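Local coordinates for immunoglobulin-like protein (Pseudomonas aeruginosa, PDB 3N6Y), which is of unknown function but has an immunoglobulin-like beta fold and, made with a signal sequence, probably works outside the cytoplasm, at residues G10-G15 with L128-S133; G15-R20 with T100-Y105; T42-K47 with Y105-P110; G76-T79 with Q83-D86. One frame throughout, in Å; residues are numbered along the deposited sequence. Where two conformers were deposited one is given.

Contact 1 of 4, residues G10-G15 with L128-S133; sequences GPIEYG and LLAEKS
Ile12 lies across from Ala130 and Tyr14 across from Lys132, with CA atoms 7.6 Å (Ile12 to Ala130) and 7.5 Å (Tyr14 to Lys132) apart, too far for strand pairing. The chains face each other from two sheets: Glu13 is bonded through its backbone to Arg55 of strand 51-59, while 128-133 pairs with strand 116-124, where Leu129 and Ala130 both face Val122 in a classic beta bulge.

The side chains of Ile12 and Tyr14 project toward 128-133, whereas Glu13 reaches Arg55 in a salt bridge. The CD1 tip of Ile12 meets the CB of Ala130 at 3.8 Å, a small methyl that lets the longer branch close the gap. Met54 touches all four contact residues. Lys132 is bent at chi2 (74°) and brings its CE over one face of the Tyr14 ring in a CH-pi contact. This CE sits 3.4 Å from the ring centroid, almost exactly on the normal, and NZ is 4.0 Å from that centroid, 22° off the normal, making a cation-pi interaction. A water 3.2 Å from Tyr14 OH also accepts a weak bond from Lys132 NZ.

Tyrosine and lysine suit this partly exposed margin because each is amphipathic: the CE methylene covers the aromatic face, while the ammonium probably gains from the pi electrons and still reaches water.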
loop_
_atom_site.group_PDB
_atom_site.type_symbol
_atom_site.label_atom_id
_atom_site.label_comp_id
_atom_site.label_asym_id
_atom_site.label_seq_id
_atom_site.Cartn_x
_atom_site.Cartn_y
_atom_site.Cartn_z
ATOM N N GLY A 10 -12.671 9.655 5.378
ATOM C CA GLY A 10 -11.832 10.810 5.119
ATOM C C GLY A 10 -10.863 10.589 3.958
ATOM O O GLY A 10 -10.891 9.551 3.289
ATOM N N PRO A 11 -9.976 11.568 3.739
ATOM C CA PRO A 11 -9.054 11.592 2.607
ATOM C C PRO A 11 -8.063 10.451 2.621
ATOM O O PRO A 11 -7.617 10.020 3.690
ATOM C CB PRO A 11 -8.269 12.898 2.815
ATOM C CG PRO A 11 -8.897 13.600 3.928
ATOM C CD PRO A 11 -9.635 12.599 4.729
ATOM N N ILE A 12 -7.705 9.965 1.441
ATOM C CA ILE A 12 -6.594 9.029 1.334
ATOM C C ILE A 12 -5.301 9.830 1.153
ATOM O O ILE A 12 -5.205 10.685 0.277
ATOM C CB ILE A 12 -6.788 8.054 0.161
ATOM C CG1 ILE A 12 -8.003 7.123 0.434
ATOM C CG2 ILE A 12 -5.548 7.240 -0.026
ATOM C CD1 ILE A 12 -8.841 6.901 -0.800
ATOM N N GLU A 13 -4.296 9.595 1.971
ATOM C CA GLU A 13 -3.009 10.240 1.736
ATOM C C GLU A 13 -2.265 9.365 0.747
ATOM O O GLU A 13 -2.338 8.135 0.833
ATOM C CB GLU A 13 -2.197 10.318 3.022
ATOM C CG GLU A 13 -2.895 11.059 4.156
ATOM C CD GLU A 13 -2.133 10.953 5.475
ATOM O OE1 GLU A 13 -1.152 11.706 5.634
ATOM O OE2 GLU A 13 -2.505 10.093 6.321
ATOM N N TYR A 14 -1.483 9.968 -0.126
ATOM C CA TYR A 14 -0.682 9.159 -1.043
ATOM C C TYR A 14 0.596 9.884 -1.423
ATOM O O TYR A 14 0.608 11.128 -1.517
ATOM C CB TYR A 14 -1.472 8.793 -2.294
ATOM C CG TYR A 14 -1.787 9.952 -3.143
ATOM C CD1 TYR A 14 -0.873 10.384 -4.119
ATOM C CD2 TYR A 14 -2.959 10.693 -2.956
ATOM C CE1 TYR A 14 -1.135 11.451 -4.902
ATOM C CE2 TYR A 14 -3.235 11.784 -3.735
ATOM C CZ TYR A 14 -2.327 12.168 -4.704
ATOM O OH TYR A 14 -2.656 13.262 -5.450
ATOM N N GLY A 15 1.641 9.113 -1.703
ATOM C CA GLY A 15 2.929 9.664 -2.078
ATOM C C GLY A 15 4.143 9.001 -1.491
ATOM O O GLY A 15 4.130 7.795 -1.256
ATOM N N LEU A 128 -12.921 -3.044 -3.530
ATOM C CA LEU A 128 -11.811 -2.109 -3.508
ATOM C C LEU A 128 -12.108 -0.954 -2.574
ATOM O O LEU A 128 -13.129 -0.268 -2.747
ATOM C CB LEU A 128 -11.635 -1.537 -4.914
ATOM C CG LEU A 128 -10.463 -0.580 -5.097
ATOM C CD1 LEU A 128 -9.133 -1.250 -4.788
ATOM C CD2 LEU A 128 -10.543 -0.021 -6.531
ATOM N N LEU A 129 -11.233 -0.720 -1.596
ATOM C CA LEU A 129 -11.384 0.390 -0.673
ATOM C C LEU A 129 -10.637 1.653 -1.194
ATOM O O LEU A 129 -11.134 2.795 -1.079
ATOM C CB LEU A 129 -10.843 -0.022 0.687
ATOM C CG LEU A 129 -11.729 -1.050 1.380
ATOM C CD1 LEU A 129 -11.059 -1.612 2.610
ATOM C CD2 LEU A 129 -13.118 -0.399 1.736
ATOM N N ALA A 130 -9.427 1.453 -1.714
ATOM C CA ALA A 130 -8.580 2.558 -2.164
ATOM C C ALA A 130 -7.562 2.089 -3.189
ATOM O O ALA A 130 -7.125 0.942 -3.121
ATOM C CB ALA A 130 -7.891 3.222 -0.984
ATOM N N GLU A 131 -7.177 2.985 -4.080
ATOM C CA GLU A 131 -6.121 2.656 -5.055
ATOM C C GLU A 131 -5.361 3.878 -5.472
ATOM O O GLU A 131 -5.936 4.989 -5.495
ATOM C CB GLU A 131 -6.705 1.944 -6.293
ATOM C CG GLU A 131 -7.390 2.806 -7.318
ATOM C CD GLU A 131 -7.730 1.990 -8.558
ATOM O OE1 GLU A 131 -6.805 1.310 -9.081
ATOM O OE2 GLU A 131 -8.886 2.057 -9.009
ATOM N N LYS A 132 -4.097 3.674 -5.838
ATOM C CA LYS A 132 -3.304 4.697 -6.456
ATOM C C LYS A 132 -2.274 4.095 -7.380
ATOM O O LYS A 132 -1.665 3.049 -7.036
ATOM C CB LYS A 132 -2.574 5.556 -5.410
ATOM C CG LYS A 132 -2.408 7.005 -5.849
ATOM C CD LYS A 132 -3.750 7.796 -5.778
ATOM C CE LYS A 132 -3.614 9.148 -6.312
ATOM N NZ LYS A 132 -4.901 9.875 -6.494
ATOM N N SER A 133 -2.098 4.802 -8.517
ATOM C CA SER A 133 -1.100 4.446 -9.547
ATOM C C SER A 133 0.090 5.380 -9.413
ATOM O O SER A 133 -0.103 6.613 -9.467
ATOM C CB SER A 133 -1.703 4.515 -10.953
ATOM O OG SER A 133 -2.622 3.446 -11.107
HETATM O O HOH W 1 -3.331 12.035 -8.373
#

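Contact 2 of 4, residues G15-R20 with T100-Y105; sequences GVFESR and TDVMAY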
loop_
_atom_site.group_PDB
_atom_site.type_symbol
_atom_site.label_atom_id
_atom_site.label_comp_id
_atom_site.label_asym_id
_atom_site.label_seq_id
_atom_site.Cartn_x
_atom_site.Cartn_y
_atom_site.Cartn_z
ATOM N N GLY A 15 1.641 9.113 -1.703
ATOM C CA GLY A 15 2.929 9.664 -2.078
ATOM C C GLY A 15 4.143 9.001 -1.491
ATOM O O GLY A 15 4.130 7.795 -1.256
ATOM N N VAL A 16 5.192 9.788 -1.285
ATOM C CA VAL A 16 6.476 9.346 -0.806
ATOM C C VAL A 16 6.542 9.598 0.705
ATOM O O VAL A 16 6.324 10.738 1.165
ATOM C CB VAL A 16 7.660 10.025 -1.556
ATOM C CG1 VAL A 16 9.007 9.661 -0.870
ATOM C CG2 VAL A 16 7.682 9.622 -3.038
ATOM N N PHE A 17 6.856 8.537 1.443
ATOM C CA PHE A 17 6.977 8.542 2.919
ATOM C C PHE A 17 8.318 9.102 3.281
ATOM O O PHE A 17 9.346 8.707 2.722
ATOM C CB PHE A 17 6.835 7.146 3.509
ATOM C CG PHE A 17 5.414 6.629 3.528
ATOM C CD1 PHE A 17 4.722 6.381 2.351
ATOM C CD2 PHE A 17 4.778 6.341 4.732
ATOM C CE1 PHE A 17 3.407 5.869 2.375
ATOM C CE2 PHE A 17 3.475 5.845 4.762
ATOM C CZ PHE A 17 2.790 5.605 3.581
ATOM N N GLU A 18 8.325 10.034 4.226
ATOM C CA GLU A 18 9.569 10.694 4.602
ATOM C C GLU A 18 10.032 10.159 5.934
ATOM O O GLU A 18 9.237 9.992 6.846
ATOM C CB GLU A 18 9.366 12.212 4.671
ATOM C CG GLU A 18 8.907 12.837 3.366
ATOM C CD GLU A 18 8.890 14.369 3.423
ATOM O OE1 GLU A 18 8.543 14.913 4.488
ATOM O OE2 GLU A 18 9.206 15.008 2.402
ATOM N N SER A 19 11.312 9.841 6.030
ATOM C CA SER A 19 11.871 9.372 7.278
ATOM C C SER A 19 13.005 10.303 7.652
ATOM O O SER A 19 13.560 10.981 6.787
ATOM C CB SER A 19 12.375 7.930 7.137
ATOM O OG SER A 19 13.393 7.828 6.153
ATOM N N ARG A 20 13.341 10.341 8.938
ATOM C CA ARG A 20 14.462 11.149 9.418
ATOM C C ARG A 20 15.341 10.382 10.397
ATOM O O ARG A 20 14.931 10.106 11.521
ATOM C CB ARG A 20 13.942 12.431 10.065
ATOM C CG ARG A 20 13.066 13.292 9.140
ATOM C CD ARG A 20 13.450 14.765 9.228
ATOM N NE ARG A 20 12.316 15.654 9.004
ATOM C CZ ARG A 20 12.334 16.964 9.225
ATOM N NH1 ARG A 20 13.441 17.567 9.660
ATOM N NH2 ARG A 20 11.235 17.676 9.006
ATOM N N THR A 100 -4.811 4.528 11.835
ATOM C CA THR A 100 -4.549 4.557 10.414
ATOM C C THR A 100 -4.096 3.180 9.950
ATOM O O THR A 100 -3.555 2.376 10.704
ATOM C CB THR A 100 -3.471 5.578 10.020
ATOM O OG1 THR A 100 -2.252 5.269 10.688
ATOM C CG2 THR A 100 -3.891 6.990 10.408
ATOM N N ASP A 101 -4.306 2.957 8.662
ATOM C CA ASP A 101 -3.861 1.768 7.958
ATOM C C ASP A 101 -2.994 2.241 6.781
ATOM O O ASP A 101 -3.183 3.324 6.296
ATOM C CB ASP A 101 -5.080 1.003 7.438
ATOM C CG ASP A 101 -5.861 0.314 8.549
ATOM O OD1 ASP A 101 -6.673 0.988 9.212
ATOM O OD2 ASP A 101 -5.612 -0.897 8.760
ATOM N N VAL A 102 -1.981 1.473 6.443
ATOM C CA VAL A 102 -0.974 1.829 5.454
ATOM C C VAL A 102 -0.808 0.699 4.469
ATOM O O VAL A 102 -0.862 -0.482 4.814
ATOM C CB VAL A 102 0.369 2.085 6.127
ATOM C CG1 VAL A 102 1.514 2.289 5.099
ATOM C CG2 VAL A 102 0.285 3.289 7.075
HETATM N N MSE A 103 -0.630 1.081 3.227
HETATM C CA MSE A 103 -0.187 0.168 2.167
HETATM C C MSE A 103 0.998 0.841 1.480
HETATM O O MSE A 103 0.834 1.805 0.730
HETATM C CB MSE A 103 -1.281 -0.141 1.144
HETATM C CG MSE A 103 -0.765 -1.071 0.088
HETATM SE SE MSE A 103 -2.202 -1.469 -1.184
HETATM C CE MSE A 103 -1.087 -2.579 -2.359
ATOM N N ALA A 104 2.185 0.318 1.751
ATOM C CA ALA A 104 3.419 0.902 1.233
ATOM C C ALA A 104 4.365 -0.136 0.657
ATOM O O ALA A 104 4.320 -1.351 1.037
ATOM C CB ALA A 104 4.113 1.743 2.291
ATOM N N TYR A 105 5.262 0.360 -0.180
ATOM C CA TYR A 105 6.309 -0.411 -0.802
ATOM C C TYR A 105 7.597 0.381 -0.702
ATOM O O TYR A 105 7.565 1.586 -0.978
ATOM C CB TYR A 105 5.995 -0.721 -2.264
ATOM C CG TYR A 105 6.893 -1.779 -2.863
ATOM C CD1 TYR A 105 8.077 -1.431 -3.485
ATOM C CD2 TYR A 105 6.562 -3.141 -2.777
ATOM C CE1 TYR A 105 8.919 -2.413 -4.036
ATOM C CE2 TYR A 105 7.406 -4.151 -3.334
ATOM C CZ TYR A 105 8.567 -3.748 -3.969
ATOM O OH TYR A 105 9.394 -4.674 -4.518
#
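The Phe17 ring carries the methyl of Ala104 over one face, while the CG1 methyl of Val102 approaches it obliquely from beside the CZ end. This is outer-surface packing on an immunoglobulin-like beta sandwich, probably of the E-set kind: the ring covers strand 101-106 on the side turned from the core. Met103, present as selenomethionine, points the other way, to Leu70, Tyr72, Leu120 and Val122 of the opposing sheet.

The two segments are not paired as strands; the CA atoms of Phe17 and Ala104, the nearest across the contact, stand 8.6 Å apart. Strand 16-17 pairs instead with 38-40, and the backbone of Phe17 also bonds to Lys51, which the side chains of Phe17 and Ala104 both touch. The chain turns a corner at Gly15, where phi of 139° is readily adopted by a residue without a side chain; beyond the corner, Phe17 is directed back over the sheet.

Size explains the choice of residues. Alanine at 104 is short enough to let a large flat ring settle above it, and phenylalanine is long enough to span the gap from its own strand and become buried. Val102 has CG1 anti to the backbone N (chi1 173°), which sends that methyl to meet the ring coming from the opposite direction. Phe17 CZ lies 3.9 Å from Val102 CG1, and Phe17 CE1 4.2 Å from Ala104 CB.

Contact 3 of 4, residues T42-K47 with Y105-P110; sequences TEVPAK and YEFTEP
Lys47 and Phe107 bring the two chains closest, their CA atoms 7.1 Å apart, where segment 42-47 has left its short strand 43-44 and segment 105-110 runs off the end of strand 101-106.

Almost everything turns on the Phe107 ring, which reaches across with its CG anti to the carbonyl carbon (chi1 -63°). Two backbone carbonyls lie at its edge, in the ring plane: Pro45 O is 3.5 Å from Phe107 CE2, and Lys47 O is 3.5 Å from Phe107 CD2. Aromatic hydrogens are slightly positive, so the rim of a phenyl ring is a suitable neighbour for carbonyl oxygens. Lys47 O is also hydrogen-bonded to Thr50 OG1. Obliquely to the same ring, Val44 CG1 packs 4.3 Å from Phe107 CE2; Val136 and Val113 add further apolar cover to Phe107.

Each residue fits its station. Val44, beta-branched, ends the strand with its side chain buried. Pro45 follows with no N-H to offer, and Ala46 keeps its small methyl turned from the ring. Lys47 likewise directs its CB away, so its exposed chain leaves only backbone at the phenyl edge.

Ala46 is the centre of an inverse gamma turn, closed by a weak bond of 2.8 Å from Lys47 N to Pro45 O; the carbonyls of its two neighbours both face the ring edge. The phenyl edge packs against this turn at one end of the immunoglobulin-like sandwich, between strands of its two sheets.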
loop_
_atom_site.group_PDB
_atom_site.type_symbol
_atom_site.label_atom_id
_atom_site.label_comp_id
_atom_site.label_asym_id
_atom_site.label_seq_id
_atom_site.Cartn_x
_atom_site.Cartn_y
_atom_site.Cartn_z
ATOM N N THR A 42 2.293 11.314 -7.298
ATOM C CA THR A 42 2.285 10.030 -7.994
ATOM C C THR A 42 3.599 9.721 -8.682
ATOM O O THR A 42 3.755 8.627 -9.261
ATOM C CB THR A 42 1.136 9.953 -9.026
ATOM O OG1 THR A 42 1.166 11.074 -9.941
ATOM C CG2 THR A 42 -0.189 9.878 -8.247
ATOM N N GLU A 43 4.558 10.634 -8.539
ATOM C CA GLU A 43 5.862 10.518 -9.188
ATOM C C GLU A 43 6.901 10.119 -8.150
ATOM O O GLU A 43 7.190 10.841 -7.211
ATOM C CB GLU A 43 6.233 11.829 -9.886
ATOM C CG GLU A 43 5.319 12.197 -11.028
ATOM C CD GLU A 43 5.496 11.287 -12.242
ATOM O OE1 GLU A 43 6.609 10.717 -12.441
ATOM O OE2 GLU A 43 4.522 11.146 -13.015
ATOM N N VAL A 44 7.438 8.924 -8.321
ATOM C CA VAL A 44 8.303 8.288 -7.341
ATOM C C VAL A 44 9.706 8.073 -7.907
ATOM O O VAL A 44 9.840 7.448 -8.951
ATOM C CB VAL A 44 7.678 6.965 -6.939
ATOM C CG1 VAL A 44 8.593 6.174 -6.001
ATOM C CG2 VAL A 44 6.297 7.180 -6.269
ATOM N N PRO A 45 10.754 8.539 -7.198
ATOM C CA PRO A 45 12.128 8.286 -7.694
ATOM C C PRO A 45 12.535 6.825 -7.696
ATOM O O PRO A 45 12.305 6.117 -6.702
ATOM C CB PRO A 45 13.028 9.044 -6.701
ATOM C CG PRO A 45 12.169 9.842 -5.869
ATOM C CD PRO A 45 10.752 9.298 -5.945
ATOM N N ALA A 46 13.206 6.411 -8.769
ATOM C CA ALA A 46 13.718 5.056 -8.916
ATOM C C ALA A 46 15.044 5.007 -8.186
ATOM O O ALA A 46 16.129 4.913 -8.800
ATOM C CB ALA A 46 13.887 4.689 -10.383
ATOM N N LYS A 47 14.953 5.111 -6.875
ATOM C CA LYS A 47 16.135 5.159 -5.995
ATOM C C LYS A 47 15.956 4.275 -4.773
ATOM O O LYS A 47 14.916 4.296 -4.122
ATOM C CB LYS A 47 16.393 6.607 -5.576
ATOM C CG LYS A 47 16.755 7.489 -6.773
ATOM C CD LYS A 47 16.942 8.994 -6.477
ATOM C CE LYS A 47 18.378 9.325 -6.151
ATOM N NZ LYS A 47 18.561 10.790 -5.891
ATOM N N TYR A 105 5.262 0.360 -0.180
ATOM C CA TYR A 105 6.309 -0.411 -0.802
ATOM C C TYR A 105 7.597 0.381 -0.702
ATOM O O TYR A 105 7.565 1.586 -0.978
ATOM C CB TYR A 105 5.995 -0.721 -2.264
ATOM C CG TYR A 105 6.893 -1.779 -2.863
ATOM C CD1 TYR A 105 8.077 -1.431 -3.485
ATOM C CD2 TYR A 105 6.562 -3.141 -2.777
ATOM C CE1 TYR A 105 8.919 -2.413 -4.036
ATOM C CE2 TYR A 105 7.406 -4.151 -3.334
ATOM C CZ TYR A 105 8.567 -3.748 -3.969
ATOM O OH TYR A 105 9.394 -4.674 -4.518
ATOM N N GLU A 106 8.686 -0.300 -0.311
ATOM C CA GLU A 106 10.001 0.328 -0.234
ATOM C C GLU A 106 11.028 -0.410 -1.107
ATOM O O GLU A 106 11.107 -1.652 -1.108
ATOM C CB GLU A 106 10.487 0.456 1.228
ATOM C CG GLU A 106 11.662 1.424 1.383
ATOM C CD GLU A 106 11.998 1.807 2.825
ATOM O OE1 GLU A 106 11.079 1.898 3.673
ATOM O OE2 GLU A 106 13.196 2.066 3.114
ATOM N N PHE A 107 11.830 0.364 -1.832
ATOM C CA PHE A 107 12.887 -0.194 -2.656
ATOM C C PHE A 107 14.064 -0.489 -1.705
ATOM O O PHE A 107 14.874 0.396 -1.404
ATOM C CB PHE A 107 13.339 0.789 -3.736
ATOM C CG PHE A 107 12.269 1.159 -4.760
ATOM C CD1 PHE A 107 11.360 0.218 -5.230
ATOM C CD2 PHE A 107 12.213 2.432 -5.284
ATOM C CE1 PHE A 107 10.391 0.561 -6.152
ATOM C CE2 PHE A 107 11.259 2.800 -6.245
ATOM C CZ PHE A 107 10.333 1.841 -6.683
ATOM N N THR A 108 14.127 -1.704 -1.171
ATOM C CA THR A 108 15.145 -2.076 -0.217
ATOM C C THR A 108 16.382 -2.727 -0.856
ATOM O O THR A 108 17.489 -2.656 -0.288
ATOM C CB THR A 108 14.514 -3.000 0.824
ATOM O OG1 THR A 108 13.323 -2.373 1.333
ATOM C CG2 THR A 108 15.444 -3.305 1.956
ATOM N N GLU A 109 16.173 -3.372 -2.010
ATOM C CA GLU A 109 17.219 -4.085 -2.724
ATOM C C GLU A 109 17.215 -3.651 -4.183
ATOM O O GLU A 109 16.182 -3.265 -4.701
ATOM C CB GLU A 109 16.966 -5.571 -2.645
ATOM C CG GLU A 109 17.005 -6.128 -1.219
ATOM C CD GLU A 109 16.849 -7.620 -1.209
ATOM O OE1 GLU A 109 17.726 -8.285 -1.793
ATOM O OE2 GLU A 109 15.830 -8.105 -0.654
ATOM N N PRO A 110 18.374 -3.721 -4.859
ATOM C CA PRO A 110 18.404 -3.137 -6.204
ATOM C C PRO A 110 17.368 -3.666 -7.208
ATOM O O PRO A 110 16.843 -2.871 -7.993
ATOM C CB PRO A 110 19.822 -3.444 -6.679
ATOM C CG PRO A 110 20.626 -3.475 -5.438
ATOM C CD PRO A 110 19.722 -4.064 -4.372
#

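Contact 4 of 4, residues G76-T79 with Q83-D86; sequences GVVT and QRHD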
loop_
_atom_site.group_PDB
_atom_site.type_symbol
_atom_site.label_atom_id
_atom_site.label_comp_id
_atom_site.label_asym_id
_atom_site.label_seq_id
_atom_site.Cartn_x
_atom_site.Cartn_y
_atom_site.Cartn_z
ATOM N N GLY A 76 7.189 -5.674 -13.043
ATOM C CA GLY A 76 7.957 -6.933 -13.089
ATOM C C GLY A 76 9.249 -6.828 -12.331
ATOM O O GLY A 76 10.263 -6.421 -12.881
ATOM N N VAL A 77 9.195 -7.214 -11.042
ATOM C CA VAL A 77 10.370 -7.304 -10.170
ATOM C C VAL A 77 10.944 -8.696 -10.298
ATOM O O VAL A 77 10.280 -9.692 -9.999
ATOM C CB VAL A 77 9.962 -7.020 -8.696
ATOM C CG1 VAL A 77 11.155 -7.291 -7.734
ATOM C CG2 VAL A 77 9.449 -5.581 -8.583
ATOM N N VAL A 78 12.188 -8.788 -10.752
ATOM C CA VAL A 78 12.841 -10.089 -10.880
ATOM C C VAL A 78 13.801 -10.274 -9.723
ATOM O O VAL A 78 14.796 -9.534 -9.581
ATOM C CB VAL A 78 13.583 -10.230 -12.215
ATOM C CG1 VAL A 78 14.250 -11.652 -12.325
ATOM C CG2 VAL A 78 12.634 -9.892 -13.441
ATOM N N THR A 79 13.487 -11.234 -8.852
ATOM C CA THR A 79 14.317 -11.484 -7.687
ATOM C C THR A 79 15.582 -12.242 -8.116
ATOM O O THR A 79 15.638 -12.760 -9.238
ATOM C CB THR A 79 13.557 -12.216 -6.591
ATOM O OG1 THR A 79 12.700 -13.230 -7.157
ATOM C CG2 THR A 79 12.734 -11.254 -5.761
ATOM N N GLN A 83 12.926 -15.445 -10.406
ATOM C CA GLN A 83 11.451 -15.401 -10.501
ATOM C C GLN A 83 10.964 -13.983 -10.729
ATOM O O GLN A 83 11.460 -13.051 -10.099
ATOM C CB GLN A 83 10.843 -15.982 -9.214
ATOM C CG GLN A 83 11.362 -17.393 -8.897
ATOM C CD GLN A 83 10.277 -18.398 -8.626
ATOM O OE1 GLN A 83 10.213 -19.441 -9.286
ATOM N NE2 GLN A 83 9.417 -18.108 -7.648
ATOM N N ARG A 84 9.986 -13.803 -11.629
ATOM C CA ARG A 84 9.386 -12.494 -11.850
ATOM C C ARG A 84 8.111 -12.326 -11.024
ATOM O O ARG A 84 7.217 -13.161 -11.054
ATOM C CB ARG A 84 9.099 -12.218 -13.340
ATOM C CG ARG A 84 8.682 -10.747 -13.680
ATOM C CD ARG A 84 8.396 -10.494 -15.184
ATOM N NE ARG A 84 7.294 -11.336 -15.640
ATOM C CZ ARG A 84 7.363 -12.295 -16.555
ATOM N NH1 ARG A 84 8.483 -12.550 -17.222
ATOM N NH2 ARG A 84 6.277 -13.008 -16.814
ATOM N N HIS A 85 8.058 -11.218 -10.299
ATOM C CA HIS A 85 6.909 -10.842 -9.493
ATOM C C HIS A 85 6.244 -9.622 -10.147
ATOM O O HIS A 85 6.675 -8.455 -9.960
ATOM C CB HIS A 85 7.357 -10.561 -8.056
ATOM C CG HIS A 85 8.229 -11.620 -7.493
ATOM N ND1 HIS A 85 7.758 -12.647 -6.697
ATOM C CD2 HIS A 85 9.558 -11.838 -7.647
ATOM C CE1 HIS A 85 8.770 -13.430 -6.359
ATOM N NE2 HIS A 85 9.867 -12.976 -6.941
ATOM N N ASP A 86 5.160 -9.884 -10.876
ATOM C CA ASP A 86 4.334 -8.811 -11.479
ATOM C C ASP A 86 3.223 -8.373 -10.524
ATOM O O ASP A 86 2.601 -7.305 -10.718
ATOM C CB ASP A 86 3.729 -9.321 -12.794
ATOM C CG ASP A 86 4.808 -9.665 -13.795
ATOM O OD1 ASP A 86 5.391 -8.679 -14.313
ATOM O OD2 ASP A 86 5.065 -10.871 -14.029
#
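Val77 and His85 form the hydrogen-bonded antiparallel pair of a beta hairpin. Val77 N donates to His85 O at 3.0 Å, from well above the carbonyl plane, and His85 N returns a bond to Val77 O at 2.7 Å. Toward the turn Thr79 N reaches Gln83 O at 3.0 Å, almost in line with the carbonyl bond.

The side chains add a polar bond: His85 NE2 donates to Thr79 OG1 at 2.9 Å, the hydroxyl lying only 4° out of the imidazole plane. Thr79 OG1 is bonded in turn to Asp81 OD1, which also takes Gln83 N, so the turn itself anchors the threonine.

Within 83-86 a salt bridge joins Arg84 NE to Asp86 OD2 at 2.8 Å in the arginine conformer given, one of two, with the oxygen in the guanidinium plane. Gly76, lacking a side chain, lets Asp86 OD1 come within 3.3 Å of its CA.

Apolar contact is modest: in that same conformer Val78 CG2 meets Arg84 CG at 4.1 Å in the non-hydrogen-bonded pair, on an exposed face, while Val77 on the other face is buried against Val114 and His111.

With its NE2 proton directed to threonine, the imidazole is tied to the turn by its edge, and Asp81 probably polarises the Thr79 hydroxyl.

How the contacts relate
Along the chain, contact 1 spans the whole set: the loop it closes holds the other three, while contacts 2 and 3 interleave. Contacts 1 and 2 share Gly15 and have centres 12 Å apart; contacts 2 and 3, also 12 Å apart, share Tyr105 and strand 101-106. Contact 1 sets strand 13-14 against 127-136 of the six-stranded sheet, whose outermost strands, 43-44 and 76-78, serve contacts 3 and 4. Contact 4 lies farthest out, about 24 Å from contact 1 between centres, on the opposite side of the chain's centre, yet Val77 CG2 still touches Tyr105 OH at 4.2 Å. Contacts 1 and 3 join the two sheets, contact 2 covers an outer face, and contact 4 forms a marginal hairpin.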